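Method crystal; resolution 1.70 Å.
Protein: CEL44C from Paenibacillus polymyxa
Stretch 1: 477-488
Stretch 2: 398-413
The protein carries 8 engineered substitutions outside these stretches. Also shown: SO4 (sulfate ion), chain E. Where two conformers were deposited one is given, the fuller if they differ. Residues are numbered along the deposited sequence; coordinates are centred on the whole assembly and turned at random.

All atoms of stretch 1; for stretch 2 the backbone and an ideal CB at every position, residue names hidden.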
# COMPACT_ATOMS: atom_id res chain seq x y z
N VAL A 477 -15.36 6.47 23.79
CA VAL A 477 -15.69 6.59 22.37
C VAL A 477 -14.92 7.80 21.85
O VAL A 477 -14.83 8.81 22.54
CB VAL A 477 -17.21 6.83 22.16
CG1 VAL A 477 -17.54 6.86 20.64
CG2 VAL A 477 -18.05 5.72 22.88
N TRP A 478 -14.34 7.66 20.65
CA TRP A 478 -13.64 8.77 19.95
C TRP A 478 -14.14 8.75 18.51
O TRP A 478 -14.53 7.70 18.01
CB TRP A 478 -12.13 8.53 19.93
CG TRP A 478 -11.41 8.72 21.27
CD1 TRP A 478 -10.74 9.84 21.70
CD2 TRP A 478 -11.26 7.74 22.30
NE1 TRP A 478 -10.19 9.61 22.96
CE2 TRP A 478 -10.50 8.33 23.34
CE3 TRP A 478 -11.71 6.43 22.44
CZ2 TRP A 478 -10.16 7.63 24.50
CZ3 TRP A 478 -11.38 5.72 23.62
CH2 TRP A 478 -10.61 6.33 24.63
N GLY A 479 -14.15 9.88 17.82
CA GLY A 479 -14.71 9.84 16.48
C GLY A 479 -14.37 11.07 15.67
O GLY A 479 -13.82 12.01 16.18
N PHE A 480 -14.71 11.03 14.39
CA PHE A 480 -14.63 12.22 13.54
C PHE A 480 -15.87 12.21 12.68
O PHE A 480 -16.56 11.19 12.60
CB PHE A 480 -13.34 12.26 12.68
CG PHE A 480 -13.22 11.13 11.66
CD1 PHE A 480 -13.89 11.20 10.42
CD2 PHE A 480 -12.40 10.02 11.91
CE1 PHE A 480 -13.76 10.18 9.45
CE2 PHE A 480 -12.26 8.99 10.95
CZ PHE A 480 -12.88 9.09 9.70
N ASP A 481 -16.21 13.34 12.10
CA ASP A 481 -17.39 13.42 11.28
C ASP A 481 -17.22 14.57 10.29
O ASP A 481 -16.09 15.05 10.09
CB ASP A 481 -18.65 13.60 12.16
CG ASP A 481 -18.66 14.91 12.97
OD1 ASP A 481 -17.84 15.82 12.70
OD2 ASP A 481 -19.61 15.07 13.82
N LYS A 482 -18.31 15.03 9.66
CA LYS A 482 -18.20 16.08 8.64
C LYS A 482 -17.84 17.45 9.20
O LYS A 482 -17.44 18.35 8.45
CB LYS A 482 -19.49 16.19 7.83
CG LYS A 482 -20.55 17.04 8.50
CD LYS A 482 -21.83 17.05 7.67
CE LYS A 482 -22.91 17.88 8.36
NZ LYS A 482 -24.16 17.86 7.54
N ASN A 483 -17.99 17.61 10.51
CA ASN A 483 -17.76 18.92 11.14
C ASN A 483 -16.32 19.08 11.60
O ASN A 483 -15.84 20.21 11.76
CB ASN A 483 -18.69 19.08 12.35
CG ASN A 483 -20.15 19.00 11.97
OD1 ASN A 483 -20.91 18.20 12.55
ND2 ASN A 483 -20.52 19.72 10.93
N SER A 484 -15.66 17.96 11.86
CA SER A 484 -14.32 17.99 12.43
C SER A 484 -13.55 16.74 12.03
O SER A 484 -13.96 15.62 12.34
CB SER A 484 -14.32 18.10 13.97
OG SER A 484 -12.97 18.36 14.46
N SER A 485 -12.43 16.96 11.35
CA SER A 485 -11.54 15.87 11.01
C SER A 485 -10.63 15.46 12.17
O SER A 485 -10.14 14.33 12.19
CB SER A 485 -10.71 16.22 9.77
OG SER A 485 -10.00 17.43 9.99
N GLN A 486 -10.41 16.34 13.16
CA GLN A 486 -9.68 15.92 14.35
C GLN A 486 -10.47 14.85 15.10
O GLN A 486 -11.70 14.90 15.15
CB GLN A 486 -9.45 17.09 15.31
CG GLN A 486 -8.39 18.00 14.89
CD GLN A 486 -7.02 17.31 14.86
OE1 GLN A 486 -6.57 16.89 13.80
NE2 GLN A 486 -6.39 17.19 16.02
N ILE A 487 -9.76 13.94 15.74
CA ILE A 487 -10.44 12.86 16.46
C ILE A 487 -10.84 13.40 17.84
O ILE A 487 -9.96 13.77 18.63
CB ILE A 487 -9.53 11.65 16.66
CG1 ILE A 487 -8.94 11.11 15.32
CG2 ILE A 487 -10.27 10.53 17.42
CD1 ILE A 487 -9.97 10.72 14.31
N LYS A 488 -12.14 13.54 18.10
CA LYS A 488 -12.57 14.07 19.40
C LYS A 488 -13.12 12.97 20.29
O LYS A 488 -13.71 12.03 19.77
CB LYS A 488 -13.67 15.11 19.21
CG LYS A 488 -13.24 16.38 18.50
CD LYS A 488 -14.42 17.33 18.44
CE LYS A 488 -14.05 18.66 17.75
NZ LYS A 488 -14.89 19.79 18.21
N UNK A 398 -4.10 16.05 3.66
CA UNK A 398 -5.17 15.12 3.28
C UNK A 398 -5.86 14.80 4.61
O UNK A 398 -5.73 13.71 5.17
CB UNK A 398 -4.65 13.87 2.57
N UNK A 399 -6.66 15.74 5.06
CA UNK A 399 -7.09 15.77 6.47
C UNK A 399 -7.93 14.56 6.84
O UNK A 399 -7.82 14.07 7.94
CB UNK A 399 -7.89 17.05 6.75
N UNK A 400 -8.81 14.13 5.93
CA UNK A 400 -9.72 13.02 6.28
C UNK A 400 -9.08 11.65 6.09
O UNK A 400 -9.46 10.67 6.77
CB UNK A 400 -10.99 13.10 5.44
N UNK A 401 -8.05 11.55 5.23
CA UNK A 401 -7.25 10.31 5.20
C UNK A 401 -6.46 10.17 6.50
O UNK A 401 -6.43 9.10 7.11
CB UNK A 401 -6.30 10.30 4.00
N UNK A 402 -5.82 11.26 6.93
CA UNK A 402 -5.07 11.22 8.17
C UNK A 402 -6.01 10.89 9.32
O UNK A 402 -5.63 10.15 10.21
CB UNK A 402 -4.35 12.55 8.42
N UNK A 403 -7.23 11.43 9.29
CA UNK A 403 -8.22 11.09 10.34
C UNK A 403 -8.50 9.59 10.45
O UNK A 403 -8.49 9.03 11.53
CB UNK A 403 -9.54 11.82 10.07
N UNK A 404 -8.64 8.94 9.30
CA UNK A 404 -8.91 7.49 9.27
C UNK A 404 -7.75 6.73 9.90
O UNK A 404 -7.99 5.82 10.73
CB UNK A 404 -9.14 7.01 7.84
N UNK A 405 -6.51 7.06 9.53
CA UNK A 405 -5.37 6.39 10.17
C UNK A 405 -5.35 6.64 11.68
O UNK A 405 -5.10 5.72 12.45
CB UNK A 405 -4.06 6.87 9.55
N UNK A 406 -5.54 7.89 12.07
CA UNK A 406 -5.48 8.22 13.50
C UNK A 406 -6.60 7.50 14.24
O UNK A 406 -6.40 7.10 15.37
CB UNK A 406 -5.58 9.73 13.72
N UNK A 407 -7.77 7.33 13.62
CA UNK A 407 -8.84 6.62 14.31
C UNK A 407 -8.43 5.18 14.68
O UNK A 407 -8.81 4.66 15.77
CB UNK A 407 -10.09 6.60 13.43
N UNK A 408 -7.63 4.55 13.81
CA UNK A 408 -7.09 3.21 14.08
C UNK A 408 -5.83 3.20 14.95
O UNK A 408 -5.58 2.21 15.67
CB UNK A 408 -6.78 2.51 12.75
N UNK A 409 -4.99 4.25 14.84
CA UNK A 409 -3.61 4.13 15.31
C UNK A 409 -3.17 5.22 16.29
O UNK A 409 -2.12 5.11 16.89
CB UNK A 409 -2.67 4.14 14.10
N UNK A 410 -4.01 6.24 16.49
CA UNK A 410 -3.67 7.27 17.47
C UNK A 410 -4.94 8.01 17.84
O UNK A 410 -5.08 9.20 17.55
CB UNK A 410 -2.61 8.23 16.93
N UNK A 411 -5.89 7.27 18.41
CA UNK A 411 -7.23 7.81 18.55
C UNK A 411 -7.34 8.77 19.73
O UNK A 411 -8.24 9.61 19.79
CB UNK A 411 -8.24 6.67 18.71
N UNK A 412 -6.37 8.67 20.63
CA UNK A 412 -6.40 9.42 21.86
C UNK A 412 -5.27 10.44 22.01
O UNK A 412 -5.11 11.03 23.08
CB UNK A 412 -6.36 8.44 23.04
N UNK A 413 -4.45 10.63 20.98
CA UNK A 413 -3.27 11.48 21.11
C UNK A 413 -2.09 10.84 21.82
O UNK A 413 -1.05 11.48 22.05
CB UNK A 413 -3.65 12.76 21.86
S SO4 E . 2.57 -2.07 16.12
O1 SO4 E . 2.89 -1.96 17.54
O2 SO4 E . 1.13 -2.27 16.00
O3 SO4 E . 3.03 -0.86 15.43
O4 SO4 E . 3.32 -3.22 15.59

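Stretch 2 is a helix from 399 to 409 with a short tail; its axis lies 9.2 Å from that of strand 477-481 at 169°, nearly antiparallel. Position 398 precedes the helix with no atom of stretch 1 within 5.5 Å of its ideal CB, so many residues would suit; it is N398, which makes no capping bond with its side chain.

At 399 the ideal CB lies 3.9 Å from S485 OG, favouring a small or polar residue; N399 fits, its CB 3.9 Å from S485 OG.

Position 400 points sideways, its ideal CB 5.3 Å from S485 CB. A long side chain could reach on to the turn, where carbonyls offer acceptors, so a hydroxyl or amine at its end would suit. Y400 does this: its OH donates to D481 O at 2.6 Å. S485 CB sits over its ring face, 3.7 Å from the centroid, and F480 CD1 meets the ring edge at 3.9 Å from Y400 CE1.

Positions 401 and 402 point away and sideways, with nothing near; they are V401 and S402.

At 403 the ideal CB is 3.3 Å from S485 O and 3.9 Å from F480 CD2, leaving little room beyond a methyl. A403 supplies one, 3.9 Å from the F480 ring centroid and 16° off its normal, a CH-pi contact. Position 404 points away, its ideal CB 4.7 Å from F480 CZ; several residues would do, and A404 is there. Position 405, also directed away, is Y405.

At 406 the ideal CB is 4.0 Å from I487 CG1, while Q486 OE1 and S485 O offer acceptors farther out: an aliphatic stem with a polar end suits. K406 has both. Its NZ donates to three waters, one of which bridges to S485 O, with NZ-water and water-O distances of 3.0 and 2.7 Å.

Position 407 faces F480 CE2 (4.1 Å from the ideal CB) and I487 CD1 (4.2 Å), so an apolar side chain of moderate size would suit, branched or not. L407 packs CD2 on F480 CE2 (3.9 Å) and CD1 on I487 CD1 (4.0 Å).

Positions 408 and 409 are out of reach: Y408, and R409, whose NH1 and NH2 bind sulfate. Position 410 points away with nothing of stretch 1 within 5.5 Å of its ideal CB, and at phi/psi -161/62 it is the first residue to leave helical angles; many residues would suit, and N410 is found.

At 411 the ideal CB is 4.5 Å from both W478 CB and I487 CG2, suiting an apolar or aromatic group. Y411 turns its edge to the W478 face, centroids 4.7 Å apart, planes at 55°.

Position 412 has its ideal CB 4.0 Å from W478 NE1; many side chains fit, and D412 is found. At 413, phi/psi of 78/1 would jam a CB against the preceding carbonyl, which calls for glycine: G413.

Stretch 2 398-413: NNYVSAAYKLYRNYDG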
# COMPACT_ATOMS: atom_id res chain seq x y z
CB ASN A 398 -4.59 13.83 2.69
CG ASN A 398 -4.00 14.00 1.26
OD1 ASN A 398 -3.87 15.14 0.69
ND2 ASN A 398 -3.58 12.88 0.69
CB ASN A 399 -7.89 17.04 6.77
CG ASN A 399 -7.00 18.27 6.81
OD1 ASN A 399 -5.90 18.25 7.40
ND2 ASN A 399 -7.44 19.31 6.12
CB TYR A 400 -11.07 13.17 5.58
CG TYR A 400 -12.05 14.06 6.34
CD1 TYR A 400 -12.64 13.62 7.52
CD2 TYR A 400 -12.30 15.37 5.91
CE1 TYR A 400 -13.54 14.41 8.22
CE2 TYR A 400 -13.21 16.18 6.60
CZ TYR A 400 -13.77 15.72 7.77
OH TYR A 400 -14.67 16.52 8.47
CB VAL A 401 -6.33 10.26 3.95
CG1 VAL A 401 -5.40 9.01 4.02
CG2 VAL A 401 -7.21 10.20 2.71
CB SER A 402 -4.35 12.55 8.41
OG SER A 402 -3.32 12.77 7.44
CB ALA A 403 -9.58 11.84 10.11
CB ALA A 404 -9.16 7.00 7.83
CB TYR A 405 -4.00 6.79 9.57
CG TYR A 405 -3.75 6.13 8.23
CD1 TYR A 405 -3.28 4.80 8.16
CD2 TYR A 405 -4.02 6.81 7.05
CE1 TYR A 405 -3.09 4.17 6.91
CE2 TYR A 405 -3.82 6.20 5.80
CZ TYR A 405 -3.36 4.87 5.75
OH TYR A 405 -3.23 4.23 4.54
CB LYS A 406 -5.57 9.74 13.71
CG LYS A 406 -4.29 10.41 13.25
CD LYS A 406 -4.41 11.93 13.04
CE LYS A 406 -4.65 12.64 14.35
NZ LYS A 406 -5.10 14.06 14.11
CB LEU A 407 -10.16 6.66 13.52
CG LEU A 407 -11.39 6.20 14.33
CD1 LEU A 407 -11.78 7.25 15.34
CD2 LEU A 407 -12.57 5.96 13.36
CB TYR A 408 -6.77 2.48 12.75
CG TYR A 408 -7.98 1.81 12.14
CD1 TYR A 408 -8.92 2.56 11.43
CD2 TYR A 408 -8.25 0.47 12.37
CE1 TYR A 408 -10.05 1.98 10.91
CE2 TYR A 408 -9.39 -0.15 11.81
CZ TYR A 408 -10.29 0.62 11.12
OH TYR A 408 -11.43 0.05 10.56
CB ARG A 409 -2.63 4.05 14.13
CG ARG A 409 -2.87 2.83 13.24
CD ARG A 409 -2.23 1.57 13.84
NE ARG A 409 -0.78 1.72 13.92
CZ ARG A 409 0.05 0.84 14.45
NH1 ARG A 409 -0.44 -0.32 14.93
NH2 ARG A 409 1.37 1.10 14.48
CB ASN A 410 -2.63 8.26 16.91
CG ASN A 410 -2.28 9.35 17.89
OD1 ASN A 410 -2.54 9.24 19.10
ND2 ASN A 410 -1.72 10.46 17.37
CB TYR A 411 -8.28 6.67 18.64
CG TYR A 411 -8.07 5.67 19.75
CD1 TYR A 411 -8.44 5.96 21.06
CD2 TYR A 411 -7.54 4.41 19.48
CE1 TYR A 411 -8.27 5.00 22.07
CE2 TYR A 411 -7.37 3.47 20.48
CZ TYR A 411 -7.72 3.77 21.76
OH TYR A 411 -7.56 2.81 22.75
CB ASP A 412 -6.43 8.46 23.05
CG ASP A 412 -5.18 7.60 23.15
OD1 ASP A 412 -4.30 7.65 22.24
OD2 ASP A 412 -5.08 6.87 24.16
O HOH W 1 -7.51 13.59 12.46
O HOH W 2 -6.89 14.18 16.38
O HOH W 3 -3.61 15.55 16.33
O HOH W 4 -7.86 12.12 19.99
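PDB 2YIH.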